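Branched-chain-amino-acid aminotransferase (Pseudomonas aeruginosa, PDB 6NST) probably transfers the amino group of leucine, isoleucine or valine to 2-oxoglutarate, giving glutamate and the branched-chain 2-oxo acid, with pyridoxal 5'-phosphate as cofactor. Local coordinates at residues V102-E107 against L116-I121; Q138-R143 against T262-V267; G206-P211 against F234-K239. The protein carries 1 engineered substitution. All coordinates share one frame; numbering follows the deposited sequence.

Contact 1 of 3, residues V102-E107 against L116-I121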
ATOM      1  N   VAL A 102     -20.672   3.621  26.030  1.00 29.09           N
ATOM      2  CA  VAL A 102     -21.921   3.734  25.286  1.00 12.95           C
ATOM      3  C   VAL A 102     -22.042   2.507  24.394  1.00 25.42           C
ATOM      4  O   VAL A 102     -21.099   2.174  23.666  1.00 12.73           O
ATOM      5  CB  VAL A 102     -21.953   5.029  24.456  1.00 13.22           C
ATOM      6  CG1 VAL A 102     -23.207   5.101  23.609  1.00 20.94           C
ATOM      7  CG2 VAL A 102     -21.833   6.249  25.360  1.00 12.54           C
ATOM      8  N   PHE A 103     -23.190   1.830  24.451  1.00 18.07           N
ATOM      9  CA  PHE A 103     -23.338   0.582  23.714  1.00 21.05           C
ATOM     10  C   PHE A 103     -24.785   0.380  23.282  1.00 27.25           C
ATOM     11  O   PHE A 103     -25.717   0.870  23.924  1.00 21.15           O
ATOM     12  CB  PHE A 103     -22.860  -0.626  24.539  1.00 14.08           C
ATOM     13  CG  PHE A 103     -23.688  -0.911  25.766  1.00 19.66           C
ATOM     14  CD1 PHE A 103     -24.695  -1.863  25.734  1.00 24.14           C
ATOM     15  CD2 PHE A 103     -23.438  -0.249  26.959  1.00 20.47           C
ATOM     16  CE1 PHE A 103     -25.447  -2.139  26.862  1.00 25.01           C
ATOM     17  CE2 PHE A 103     -24.187  -0.520  28.091  1.00 30.56           C
ATOM     18  CZ  PHE A 103     -25.193  -1.468  28.043  1.00 29.45           C
ATOM     19  N   TYR A 104     -24.953  -0.348  22.178  1.00 21.99           N
ATOM     20  CA  TYR A 104     -26.277  -0.724  21.704  1.00 23.17           C
ATOM     21  C   TYR A 104     -26.843  -1.852  22.556  1.00 32.48           C
ATOM     22  O   TYR A 104     -26.116  -2.737  23.006  1.00 33.56           O
ATOM     23  CB  TYR A 104     -26.219  -1.163  20.239  1.00 28.74           C
ATOM     24  CG  TYR A 104     -26.153  -0.026  19.245  1.00 26.20           C
ATOM     25  CD1 TYR A 104     -26.905   1.129  19.425  1.00 29.76           C
ATOM     26  CD2 TYR A 104     -25.336  -0.107  18.124  1.00 15.85           C
ATOM     27  CE1 TYR A 104     -26.846   2.170  18.514  1.00 30.61           C
ATOM     28  CE2 TYR A 104     -25.271   0.928  17.209  1.00 12.98           C
ATOM     29  CZ  TYR A 104     -26.026   2.064  17.409  1.00 18.97           C
ATOM     30  OH  TYR A 104     -25.963   3.096  16.501  1.00 22.47           O
ATOM     31  N   GLY A 105     -28.157  -1.822  22.764  1.00 31.22           N
ATOM     32  CA  GLY A 105     -28.813  -2.772  23.639  1.00 29.36           C
ATOM     33  C   GLY A 105     -29.121  -4.087  22.952  1.00 33.06           C
ATOM     34  O   GLY A 105     -28.607  -4.398  21.875  1.00 28.84           O
ATOM     35  N   SER A 106     -29.989  -4.870  23.595  1.00 30.71           N
ATOM     36  CA  SER A 106     -30.399  -6.161  23.054  1.00 35.51           C
ATOM     37  C   SER A 106     -31.758  -6.097  22.364  1.00 42.73           C
ATOM     38  O   SER A 106     -32.679  -6.847  22.714  1.00 40.86           O
ATOM     39  CB  SER A 106     -30.404  -7.206  24.168  1.00 40.60           C
ATOM     40  OG  SER A 106     -31.179  -6.766  25.262  1.00 48.23           O
ATOM     41  N   GLU A 107     -31.894  -5.212  21.375  1.00 48.92           N
ATOM     42  CA  GLU A 107     -33.152  -5.074  20.646  1.00 57.40           C
ATOM     43  C   GLU A 107     -33.169  -5.908  19.369  1.00 66.77           C
ATOM     44  O   GLU A 107     -34.068  -6.734  19.172  1.00 71.40           O
ATOM     45  CB  GLU A 107     -33.422  -3.599  20.335  1.00 52.80           C
ATOM     46  CG  GLU A 107     -33.993  -2.810  21.502  1.00 53.21           C
ATOM     47  CD  GLU A 107     -33.004  -2.660  22.636  1.00 60.10           C
ATOM     48  OE1 GLU A 107     -31.789  -2.595  22.352  1.00 61.08           O
ATOM     49  OE2 GLU A 107     -33.433  -2.614  23.808  1.00 62.65           O
ATOM     50  N   LEU A 116     -32.148  -0.291  17.293  1.00 45.47           N
ATOM     51  CA  LEU A 116     -31.294  -0.552  18.442  1.00 41.83           C
ATOM     52  C   LEU A 116     -31.369   0.591  19.442  1.00 36.39           C
ATOM     53  O   LEU A 116     -31.318   1.768  19.072  1.00 33.34           O
ATOM     54  CB  LEU A 116     -29.847  -0.758  17.993  1.00 38.94           C
ATOM     55  CG  LEU A 116     -29.586  -1.980  17.113  1.00 41.56           C
ATOM     56  CD1 LEU A 116     -28.132  -2.029  16.673  1.00 35.43           C
ATOM     57  CD2 LEU A 116     -29.970  -3.251  17.854  1.00 43.34           C
ATOM     58  N   LYS A 117     -31.487   0.239  20.718  1.00 31.06           N
ATOM     59  CA  LYS A 117     -31.490   1.220  21.791  1.00 23.56           C
ATOM     60  C   LYS A 117     -30.071   1.443  22.294  1.00 31.70           C
ATOM     61  O   LYS A 117     -29.277   0.504  22.397  1.00 30.34           O
ATOM     62  CB  LYS A 117     -32.392   0.766  22.940  1.00 33.62           C
ATOM     63  CG  LYS A 117     -32.625   1.825  24.006  1.00 47.29           C
ATOM     64  CD  LYS A 117     -33.595   1.329  25.068  1.00 60.61           C
ATOM     65  CE  LYS A 117     -33.841   2.383  26.135  1.00 61.72           C
ATOM     66  NZ  LYS A 117     -32.584   2.760  26.840  1.00 62.87           N
ATOM     67  N   VAL A 118     -29.754   2.698  22.594  1.00 21.34           N
ATOM     68  CA  VAL A 118     -28.443   3.085  23.098  1.00 26.96           C
ATOM     69  C   VAL A 118     -28.493   3.116  24.617  1.00 29.46           C
ATOM     70  O   VAL A 118     -29.351   3.787  25.206  1.00 18.41           O
ATOM     71  CB  VAL A 118     -28.014   4.452  22.537  1.00 25.54           C
ATOM     72  CG1 VAL A 118     -26.666   4.849  23.096  1.00 13.50           C
ATOM     73  CG2 VAL A 118     -27.975   4.416  21.016  1.00 18.04           C
ATOM     74  N   HIS A 119     -27.578   2.386  25.251  1.00 35.61           N
ATOM     75  CA  HIS A 119     -27.429   2.374  26.699  1.00 32.11           C
ATOM     76  C   HIS A 119     -26.089   2.986  27.080  1.00 27.37           C
ATOM     77  O   HIS A 119     -25.129   2.947  26.305  1.00 20.18           O
ATOM     78  CB  HIS A 119     -27.526   0.950  27.253  1.00 28.13           C
ATOM     79  CG  HIS A 119     -28.822   0.268  26.941  1.00 40.23           C
ATOM     80  ND1 HIS A 119     -29.775   0.005  27.902  1.00 41.92           N
ATOM     81  CD2 HIS A 119     -29.324  -0.203  25.775  1.00 42.53           C
ATOM     82  CE1 HIS A 119     -30.806  -0.600  27.341  1.00 46.13           C
ATOM     83  NE2 HIS A 119     -30.559  -0.738  26.051  1.00 46.85           N
ATOM     84  N   VAL A 120     -26.025   3.552  28.284  1.00 22.82           N
ATOM     85  CA  VAL A 120     -24.819   4.206  28.782  1.00 21.81           C
ATOM     86  C   VAL A 120     -24.557   3.721  30.202  1.00 26.98           C
ATOM     87  O   VAL A 120     -25.471   3.703  31.032  1.00 24.38           O
ATOM     88  CB  VAL A 120     -24.948   5.742  28.757  1.00 26.08           C
ATOM     89  CG1 VAL A 120     -23.684   6.392  29.292  1.00 14.26           C
ATOM     90  CG2 VAL A 120     -25.254   6.233  27.351  1.00 21.69           C
ATOM     91  N   ILE A 121     -23.312   3.334  30.483  1.00 24.45           N
ATOM     92  CA  ILE A 121     -22.901   2.948  31.829  1.00 30.22           C
ATOM     93  C   ILE A 121     -21.617   3.678  32.186  1.00 29.15           C
ATOM     94  O   ILE A 121     -20.759   3.925  31.332  1.00 33.98           O
ATOM     95  CB  ILE A 121     -22.706   1.420  31.976  1.00 31.55           C
ATOM     96  CG1 ILE A 121     -21.726   0.889  30.920  1.00 19.81           C
ATOM     97  CG2 ILE A 121     -24.037   0.709  31.903  1.00 31.59           C
ATOM     98  CD1 ILE A 121     -20.330   0.612  31.464  1.00 15.84           C
TER
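One face of the Phe-103 ring carries the CB of His-119 in a CH-pi contact, 3.8 Å from CB to the ring centroid, while Ile-121 CG1 stands at its edge. The His-119 imidazole runs nearly parallel to the phenyl ring, planes 18° apart, but slid so far that they barely overlap; Lys-117 NZ stands over one imidazole face. On the other face of the sheet, Leu-116 CD1 lies over the Tyr-104 ring, whose edge meets Lys-117 O in plane and Val-118 CG2, 3.5 Å from Tyr-104 CE1. Phe-103 CG sits between backbone N and carbonyl carbon (chi1 66°), and the ring meets His-31 of a second subunit edge-to-face. The strands run antiparallel, Phe-103 and His-119 forming a hydrogen-bonded pair with nearly straight bonds, His-119 N to Phe-103 O at 2.7 Å. Beyond, Gly-105 N bonds Lys-117 O, and Lys-117 N bonds Glu-107 OE1 weakly. His-119 CD2 lies 3.4 Å from Gly-105 CA. Asp-13 OD2 bonds His-119 ND1; buried NE2 has no partner. Asp-13 and Glu-107 OE2, 4.1 Å from His-119 NE2, would tend to favour a protonated imidazole, Lys-117 NZ to oppose it, so the charge of His-119 stays open.

Contact 2 of 3, residues Q138-R143 against T262-V267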
ATOM      1  N   GLN A 138      11.689   3.924  36.248  1.00 46.97           N
ATOM      2  CA  GLN A 138      12.878   3.250  35.746  1.00 51.29           C
ATOM      3  C   GLN A 138      12.805   2.870  34.274  1.00 43.92           C
ATOM      4  O   GLN A 138      13.856   2.661  33.660  1.00 44.58           O
ATOM      5  CB  GLN A 138      13.162   1.984  36.569  1.00 57.47           C
ATOM      6  CG  GLN A 138      13.439   2.273  38.037  1.00 73.35           C
ATOM      7  CD  GLN A 138      13.452   1.021  38.890  1.00 80.34           C
ATOM      8  OE1 GLN A 138      13.084  -0.062  38.434  1.00 88.38           O
ATOM      9  NE2 GLN A 138      13.874   1.165  40.141  1.00 72.87           N
ATOM     10  N   GLY A 139      11.620   2.776  33.697  1.00 27.02           N
ATOM     11  CA  GLY A 139      11.503   2.466  32.290  1.00 28.48           C
ATOM     12  C   GLY A 139      11.006   1.049  32.061  1.00 27.30           C
ATOM     13  O   GLY A 139      11.267   0.131  32.850  1.00 30.41           O
ATOM     14  N   ILE A 140      10.281   0.868  30.960  1.00 22.46           N
ATOM     15  CA  ILE A 140       9.717  -0.423  30.592  1.00 22.90           C
ATOM     16  C   ILE A 140      10.432  -0.947  29.353  1.00 22.57           C
ATOM     17  O   ILE A 140      11.127  -0.215  28.641  1.00 20.13           O
ATOM     18  CB  ILE A 140       8.198  -0.336  30.345  1.00 17.92           C
ATOM     19  CG1 ILE A 140       7.902   0.615  29.183  1.00 20.12           C
ATOM     20  CG2 ILE A 140       7.479   0.128  31.594  1.00 18.97           C
ATOM     21  CD1 ILE A 140       6.431   0.704  28.824  1.00 23.11           C
ATOM     22  N   LYS A 141      10.255  -2.244  29.099  1.00 28.92           N
ATOM     23  CA  LYS A 141      10.738  -2.875  27.878  1.00 30.90           C
ATOM     24  C   LYS A 141       9.657  -2.814  26.809  1.00 22.23           C
ATOM     25  O   LYS A 141       8.479  -3.050  27.089  1.00 26.01           O
ATOM     26  CB  LYS A 141      11.129  -4.333  28.127  1.00 39.24           C
ATOM     27  CG  LYS A 141      12.395  -4.532  28.937  1.00 52.70           C
ATOM     28  CD  LYS A 141      12.702  -6.017  29.100  1.00 60.68           C
ATOM     29  CE  LYS A 141      12.792  -6.716  27.748  1.00 58.68           C
ATOM     30  NZ  LYS A 141      13.104  -8.169  27.879  1.00 50.46           N
ATOM     31  N   VAL A 142      10.064  -2.509  25.580  1.00 17.88           N
ATOM     32  CA  VAL A 142       9.135  -2.338  24.470  1.00 15.90           C
ATOM     33  C   VAL A 142       9.611  -3.177  23.292  1.00 23.31           C
ATOM     34  O   VAL A 142      10.793  -3.141  22.933  1.00 24.59           O
ATOM     35  CB  VAL A 142       9.004  -0.856  24.066  1.00 12.54           C
ATOM     36  CG1 VAL A 142       8.144  -0.713  22.822  1.00 11.72           C
ATOM     37  CG2 VAL A 142       8.417  -0.051  25.212  1.00 13.54           C
ATOM     38  N   ARG A 143       8.692  -3.934  22.698  1.00 23.87           N
ATOM     39  CA  ARG A 143       8.943  -4.668  21.466  1.00 17.77           C
ATOM     40  C   ARG A 143       8.008  -4.150  20.385  1.00 21.45           C
ATOM     41  O   ARG A 143       6.815  -3.948  20.636  1.00 13.75           O
ATOM     42  CB  ARG A 143       8.744  -6.174  21.664  1.00 20.38           C
ATOM     43  CG  ARG A 143       9.814  -6.830  22.515  1.00 22.48           C
ATOM     44  CD  ARG A 143       9.532  -8.310  22.726  1.00 18.20           C
ATOM     45  NE  ARG A 143       9.638  -9.076  21.489  1.00 22.09           N
ATOM     46  CZ  ARG A 143      10.784  -9.524  20.986  1.00 21.37           C
ATOM     47  NH1 ARG A 143      11.928  -9.278  21.612  1.00 13.37           N
ATOM     48  NH2 ARG A 143      10.789 -10.213  19.852  1.00 18.52           N
ATOM     49  N   THR A 262       5.010   7.130  31.136  1.00 24.08           N
ATOM     50  CA  THR A 262       5.804   5.938  31.413  1.00 14.14           C
ATOM     51  C   THR A 262       7.079   5.966  30.585  1.00 21.19           C
ATOM     52  O   THR A 262       7.007   5.912  29.347  1.00 16.04           O
ATOM     53  CB  THR A 262       4.998   4.674  31.111  1.00 27.00           C
ATOM     54  OG1 THR A 262       3.857   4.614  31.977  1.00 18.09           O
ATOM     55  CG2 THR A 262       5.853   3.433  31.316  1.00 29.38           C
ATOM     56  N   PRO A 263       8.254   6.057  31.202  1.00 19.70           N
ATOM     57  CA  PRO A 263       9.495   6.084  30.422  1.00 20.37           C
ATOM     58  C   PRO A 263       9.742   4.763  29.710  1.00 18.83           C
ATOM     59  O   PRO A 263       9.272   3.702  30.127  1.00 22.73           O
ATOM     60  CB  PRO A 263      10.576   6.352  31.478  1.00 17.87           C
ATOM     61  CG  PRO A 263       9.839   6.924  32.653  1.00 16.90           C
ATOM     62  CD  PRO A 263       8.495   6.271  32.639  1.00 16.10           C
ATOM     63  N   ILE A 264      10.498   4.845  28.619  1.00 16.65           N
ATOM     64  CA  ILE A 264      10.858   3.691  27.804  1.00 17.97           C
ATOM     65  C   ILE A 264      12.374   3.586  27.802  1.00 18.18           C
ATOM     66  O   ILE A 264      13.061   4.480  27.294  1.00 19.68           O
ATOM     67  CB  ILE A 264      10.327   3.812  26.368  1.00 17.78           C
ATOM     68  CG1 ILE A 264       8.800   3.911  26.357  1.00 20.27           C
ATOM     69  CG2 ILE A 264      10.804   2.640  25.528  1.00 12.97           C
ATOM     70  CD1 ILE A 264       8.233   4.323  25.012  1.00 17.86           C
ATOM     71  N   ARG A 265      12.897   2.497  28.359  1.00 19.76           N
ATOM     72  CA  ARG A 265      14.341   2.333  28.437  1.00 16.61           C
ATOM     73  C   ARG A 265      14.914   1.463  27.328  1.00 18.41           C
ATOM     74  O   ARG A 265      16.113   1.568  27.044  1.00 21.63           O
ATOM     75  CB  ARG A 265      14.740   1.740  29.794  1.00 16.26           C
ATOM     76  CG  ARG A 265      14.189   0.356  30.060  1.00 21.92           C
ATOM     77  CD  ARG A 265      14.701  -0.177  31.387  1.00 29.97           C
ATOM     78  NE  ARG A 265      14.102  -1.464  31.720  1.00 38.48           N
ATOM     79  CZ  ARG A 265      14.607  -2.638  31.356  1.00 37.85           C
ATOM     80  NH1 ARG A 265      15.725  -2.688  30.644  1.00 30.81           N
ATOM     81  NH2 ARG A 265      13.992  -3.760  31.704  1.00 39.03           N
ATOM     82  N   GLU A 266      14.094   0.631  26.686  1.00 13.28           N
ATOM     83  CA  GLU A 266      14.587  -0.327  25.708  1.00 24.34           C
ATOM     84  C   GLU A 266      13.512  -0.587  24.664  1.00 22.59           C
ATOM     85  O   GLU A 266      12.333  -0.721  25.000  1.00 22.73           O
ATOM     86  CB  GLU A 266      14.992  -1.643  26.384  1.00 22.90           C
ATOM     87  CG  GLU A 266      15.810  -2.574  25.510  1.00 24.55           C
ATOM     88  CD  GLU A 266      15.848  -3.989  26.052  1.00 25.37           C
ATOM     89  OE1 GLU A 266      14.764  -4.580  26.250  1.00 17.89           O
ATOM     90  OE2 GLU A 266      16.958  -4.510  26.282  1.00 32.14           O
ATOM     91  N   VAL A 267      13.921  -0.654  23.400  1.00 12.45           N
ATOM     92  CA  VAL A 267      13.022  -0.938  22.288  1.00 11.40           C
ATOM     93  C   VAL A 267      13.689  -1.980  21.401  1.00 17.20           C
ATOM     94  O   VAL A 267      14.773  -1.732  20.857  1.00 10.06           O
ATOM     95  CB  VAL A 267      12.684   0.322  21.474  1.00 16.35           C
ATOM     96  CG1 VAL A 267      11.729  -0.026  20.337  1.00 17.96           C
ATOM     97  CG2 VAL A 267      12.080   1.396  22.359  1.00 10.12           C
TER
HETATM   98  O   HOH W   1      15.942  -7.095  26.921  1.00 26.54           O
HETATM   99  O   HOH W   2      13.070  -4.636  24.107  1.00 18.60           O
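Lys-141 sets its CG over one face of the Arg-265 guanidinium, 3.3 Å from Arg-265 NH2. At the edge of that same group, in its plane, sits Gly-139 O, which accepts a weak bond from NE. Arg-265 gets there with CG in the crowded position between N and the carbonyl carbon (chi1 63°) and a chain extended from CG to NE. Glu-266 runs alongside Lys-141, pointing the same way, and Glu-266 OE1 comes within 3.3 Å of Lys-141 CE. Their charged ends stay too far apart for a salt bridge and are joined through water 1, which donates to Glu-266 OE2 and weakly accepts from Lys-141 NZ. Water 2 donates to both Glu-266 OE1 and Val-142 O. The backbones pair in parallel: Pro-263 O receives Ile-140 N at 3.1 Å, Ile-140 O receives Arg-265 N, and Glu-266 O receives Val-142 N at 2.9 Å. A beta bulge at Arg-265 shifts the register by one residue. On the opposite face the packing is apolar, with Val-142 CG2 3.6 Å from Ile-264 CG2 and Thr-262 CG2 against Ile-140. Strand 251-256 presents Phe-254 to Ile-140, Val-142 and Ile-264. Strand 140-145 is bordered on its other side by strand 182-186, whose Met-184 touches Val-142 and Val-267, and helix 243-247 packs against Val-267.

Contact 3 of 3, residues G206-P211 against F234-K239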
ATOM      1  N   GLY A 206      17.485  17.358  23.051  1.00 31.12           N
ATOM      2  CA  GLY A 206      16.650  18.312  23.750  1.00 22.47           C
ATOM      3  C   GLY A 206      15.371  18.699  23.045  1.00 22.45           C
ATOM      4  O   GLY A 206      14.661  19.588  23.533  1.00 20.47           O
ATOM      5  N   VAL A 207      15.049  18.070  21.918  1.00 23.00           N
ATOM      6  CA  VAL A 207      13.834  18.361  21.166  1.00 28.03           C
ATOM      7  C   VAL A 207      12.906  17.161  21.270  1.00 21.12           C
ATOM      8  O   VAL A 207      13.348  16.010  21.170  1.00 14.93           O
ATOM      9  CB  VAL A 207      14.150  18.699  19.694  1.00 33.05           C
ATOM     10  CG1 VAL A 207      12.874  19.038  18.937  1.00 17.49           C
ATOM     11  CG2 VAL A 207      15.142  19.848  19.619  1.00 32.18           C
ATOM     12  N   ILE A 208      11.622  17.428  21.480  1.00 13.68           N
ATOM     13  CA  ILE A 208      10.621  16.376  21.597  1.00 13.97           C
ATOM     14  C   ILE A 208      10.053  16.081  20.216  1.00 18.88           C
ATOM     15  O   ILE A 208       9.664  16.997  19.483  1.00 31.81           O
ATOM     16  CB  ILE A 208       9.508  16.784  22.574  1.00 14.59           C
ATOM     17  CG1 ILE A 208      10.103  17.171  23.928  1.00 14.09           C
ATOM     18  CG2 ILE A 208       8.501  15.654  22.733  1.00 16.34           C
ATOM     19  CD1 ILE A 208       9.101  17.774  24.885  1.00 18.27           C
ATOM     20  N   TYR A 209      10.013  14.803  19.857  1.00 15.92           N
ATOM     21  CA  TYR A 209       9.378  14.350  18.629  1.00 17.63           C
ATOM     22  C   TYR A 209       8.265  13.373  18.978  1.00 13.77           C
ATOM     23  O   TYR A 209       8.383  12.596  19.930  1.00 19.23           O
ATOM     24  CB  TYR A 209      10.386  13.686  17.684  1.00 16.85           C
ATOM     25  CG  TYR A 209      11.515  14.596  17.256  1.00 18.10           C
ATOM     26  CD1 TYR A 209      12.685  14.680  18.001  1.00 14.33           C
ATOM     27  CD2 TYR A 209      11.411  15.373  16.109  1.00 26.46           C
ATOM     28  CE1 TYR A 209      13.720  15.511  17.617  1.00 20.28           C
ATOM     29  CE2 TYR A 209      12.442  16.208  15.715  1.00 20.48           C
ATOM     30  CZ  TYR A 209      13.594  16.272  16.473  1.00 24.69           C
ATOM     31  OH  TYR A 209      14.625  17.099  16.089  1.00 32.42           O
ATOM     32  N   THR A 210       7.181  13.423  18.213  1.00 11.74           N
ATOM     33  CA  THR A 210       6.057  12.524  18.410  1.00 11.62           C
ATOM     34  C   THR A 210       5.349  12.363  17.075  1.00 23.28           C
ATOM     35  O   THR A 210       5.360  13.290  16.256  1.00 22.53           O
ATOM     36  CB  THR A 210       5.087  13.053  19.482  1.00 14.85           C
ATOM     37  OG1 THR A 210       4.062  12.085  19.731  1.00 19.19           O
ATOM     38  CG2 THR A 210       4.445  14.367  19.044  1.00 20.95           C
ATOM     39  N   PRO A 211       4.762  11.196  16.810  1.00 22.91           N
ATOM     40  CA  PRO A 211       4.037  11.015  15.547  1.00 16.54           C
ATOM     41  C   PRO A 211       2.887  12.002  15.430  1.00 23.31           C
ATOM     42  O   PRO A 211       2.159  12.253  16.393  1.00 24.90           O
ATOM     43  CB  PRO A 211       3.533   9.569  15.629  1.00 16.31           C
ATOM     44  CG  PRO A 211       4.463   8.897  16.585  1.00 19.14           C
ATOM     45  CD  PRO A 211       4.835   9.948  17.590  1.00 20.26           C
ATOM     46  N   PHE A 234      10.019  23.738  25.968  1.00 32.87           N
ATOM     47  CA  PHE A 234      10.524  22.647  25.147  1.00 20.37           C
ATOM     48  C   PHE A 234      10.059  22.813  23.709  1.00 26.21           C
ATOM     49  O   PHE A 234       8.917  23.204  23.452  1.00 36.18           O
ATOM     50  CB  PHE A 234      10.056  21.298  25.694  1.00 25.90           C
ATOM     51  CG  PHE A 234      10.834  20.827  26.887  1.00 28.62           C
ATOM     52  CD1 PHE A 234      12.204  21.009  26.950  1.00 28.91           C
ATOM     53  CD2 PHE A 234      10.195  20.205  27.945  1.00 28.61           C
ATOM     54  CE1 PHE A 234      12.925  20.578  28.047  1.00 23.46           C
ATOM     55  CE2 PHE A 234      10.910  19.772  29.046  1.00 34.83           C
ATOM     56  CZ  PHE A 234      12.277  19.960  29.095  1.00 29.08           C
ATOM     57  N   LYS A 235      10.958  22.524  22.772  1.00 28.36           N
ATOM     58  CA  LYS A 235      10.593  22.477  21.365  1.00 30.67           C
ATOM     59  C   LYS A 235      10.020  21.104  21.041  1.00 32.93           C
ATOM     60  O   LYS A 235      10.607  20.076  21.398  1.00 32.34           O
ATOM     61  CB  LYS A 235      11.804  22.774  20.483  1.00 39.14           C
ATOM     62  CG  LYS A 235      11.498  22.746  18.994  1.00 46.09           C
ATOM     63  CD  LYS A 235      12.744  22.990  18.161  1.00 45.66           C
ATOM     64  CE  LYS A 235      12.427  22.935  16.675  1.00 46.11           C
ATOM     65  NZ  LYS A 235      13.641  23.140  15.840  1.00 54.96           N
ATOM     66  N   LEU A 236       8.870  21.083  20.373  1.00 37.37           N
ATOM     67  CA  LEU A 236       8.175  19.842  20.058  1.00 26.05           C
ATOM     68  C   LEU A 236       7.856  19.810  18.571  1.00 28.65           C
ATOM     69  O   LEU A 236       7.342  20.788  18.022  1.00 36.87           O
ATOM     70  CB  LEU A 236       6.896  19.704  20.892  1.00 25.08           C
ATOM     71  CG  LEU A 236       6.300  18.300  21.007  1.00 32.26           C
ATOM     72  CD1 LEU A 236       5.734  18.080  22.401  1.00 21.03           C
ATOM     73  CD2 LEU A 236       5.226  18.076  19.950  1.00 31.95           C
ATOM     74  N   VAL A 237       8.161  18.685  17.928  1.00 25.95           N
ATOM     75  CA  VAL A 237       7.986  18.514  16.491  1.00 23.13           C
ATOM     76  C   VAL A 237       7.100  17.300  16.249  1.00 22.27           C
ATOM     77  O   VAL A 237       7.359  16.217  16.788  1.00 20.50           O
ATOM     78  CB  VAL A 237       9.338  18.349  15.773  1.00 22.93           C
ATOM     79  CG1 VAL A 237       9.131  18.153  14.278  1.00 16.41           C
ATOM     80  CG2 VAL A 237      10.237  19.546  16.046  1.00 15.73           C
ATOM     81  N   GLU A 238       6.058  17.483  15.445  1.00 20.34           N
ATOM     82  CA  GLU A 238       5.209  16.391  14.986  1.00 16.74           C
ATOM     83  C   GLU A 238       5.631  16.016  13.571  1.00 27.25           C
ATOM     84  O   GLU A 238       5.607  16.861  12.670  1.00 30.23           O
ATOM     85  CB  GLU A 238       3.734  16.789  15.015  1.00 19.06           C
ATOM     86  CG  GLU A 238       3.181  17.031  16.407  1.00 21.72           C
ATOM     87  CD  GLU A 238       1.765  17.568  16.381  1.00 27.77           C
ATOM     88  OE1 GLU A 238       1.493  18.497  15.591  1.00 41.30           O
ATOM     89  OE2 GLU A 238       0.921  17.057  17.144  1.00 35.58           O
ATOM     90  N   LYS A 239       6.016  14.756  13.379  1.00 28.18           N
ATOM     91  CA  LYS A 239       6.470  14.300  12.073  1.00 19.58           C
ATOM     92  C   LYS A 239       6.400  12.781  12.036  1.00 20.29           C
ATOM     93  O   LYS A 239       6.108  12.126  13.040  1.00 21.06           O
ATOM     94  CB  LYS A 239       7.886  14.801  11.769  1.00 17.89           C
ATOM     95  CG  LYS A 239       8.982  14.176  12.613  1.00 20.04           C
ATOM     96  CD  LYS A 239      10.342  14.742  12.220  1.00 29.10           C
ATOM     97  CE  LYS A 239      11.482  13.936  12.817  1.00 30.53           C
ATOM     98  NZ  LYS A 239      11.499  12.550  12.285  1.00 26.94           N
TER
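Strands 207-210 and 235-238 are the two parallel strands of a beta-alpha-beta unit whose crossover is helix 220-231. Four backbone hydrogen bonds join them: Ile-208 N to Lys-235 O (2.8 Å), Val-237 N to Ile-208 O (2.7 Å), Thr-210 N to Val-237 O, and Lys-239 N to Thr-210 O (3.3 Å, the longest). The first three lie nearly along the C=O axes. On the face toward the helix, Ile-208 turns CG2 onto Leu-236 CD1 at 3.7 Å and sends CD1 to Phe-234 CB, also 3.7 Å. Thr-210 CG2 meets Leu-236 CD2, its CG2 held between N and the carbonyl carbon; this leaves OG1 anti to the backbone N (chi1 -175°), where it bonds Ile-200 O. Leu-226 and Ala-229 of the crossover helix close over Leu-236. On the other face Tyr-209 and Val-237 lie side by side, Tyr-209 CD2 3.6 Å from Val-237 CB, while Lys-239 crosses obliquely with CE 3.6 Å from Tyr-209 CD2. The bend at chi4 turns Lys-239 NZ away from the ring, to a salt bridge with Glu-245; Glu-238 OE2 pairs with Arg-222. Backbone bonds and hydrocarbon contacts thus hold the strands together, whereas Glu-238 and Lys-239 find their counter-charges beyond the pair.

Overall arrangement
Contact 1 lies across the chain's centre from the other two, in an antiparallel sheet; its centre is about 39 Å from that of contact 2 and 41 Å from that of contact 3. Contacts 2 and 3 belong to one mixed sheet, yet do not touch. Contact 1 has the most buried residues, 6 of 11 touching, and contact 3 the most exposed, 3 of 12. Contact 1, with aromatic rings and a histidine with one buried ring nitrogen, meets a second subunit and comes nearest the cofactor lysine expected at Lys-160. Contact 2 mixes an apolar face with a polar, watered one, and its Arg-143 bonds a third subunit. Contact 3, chiefly aliphatic, touches no other chain.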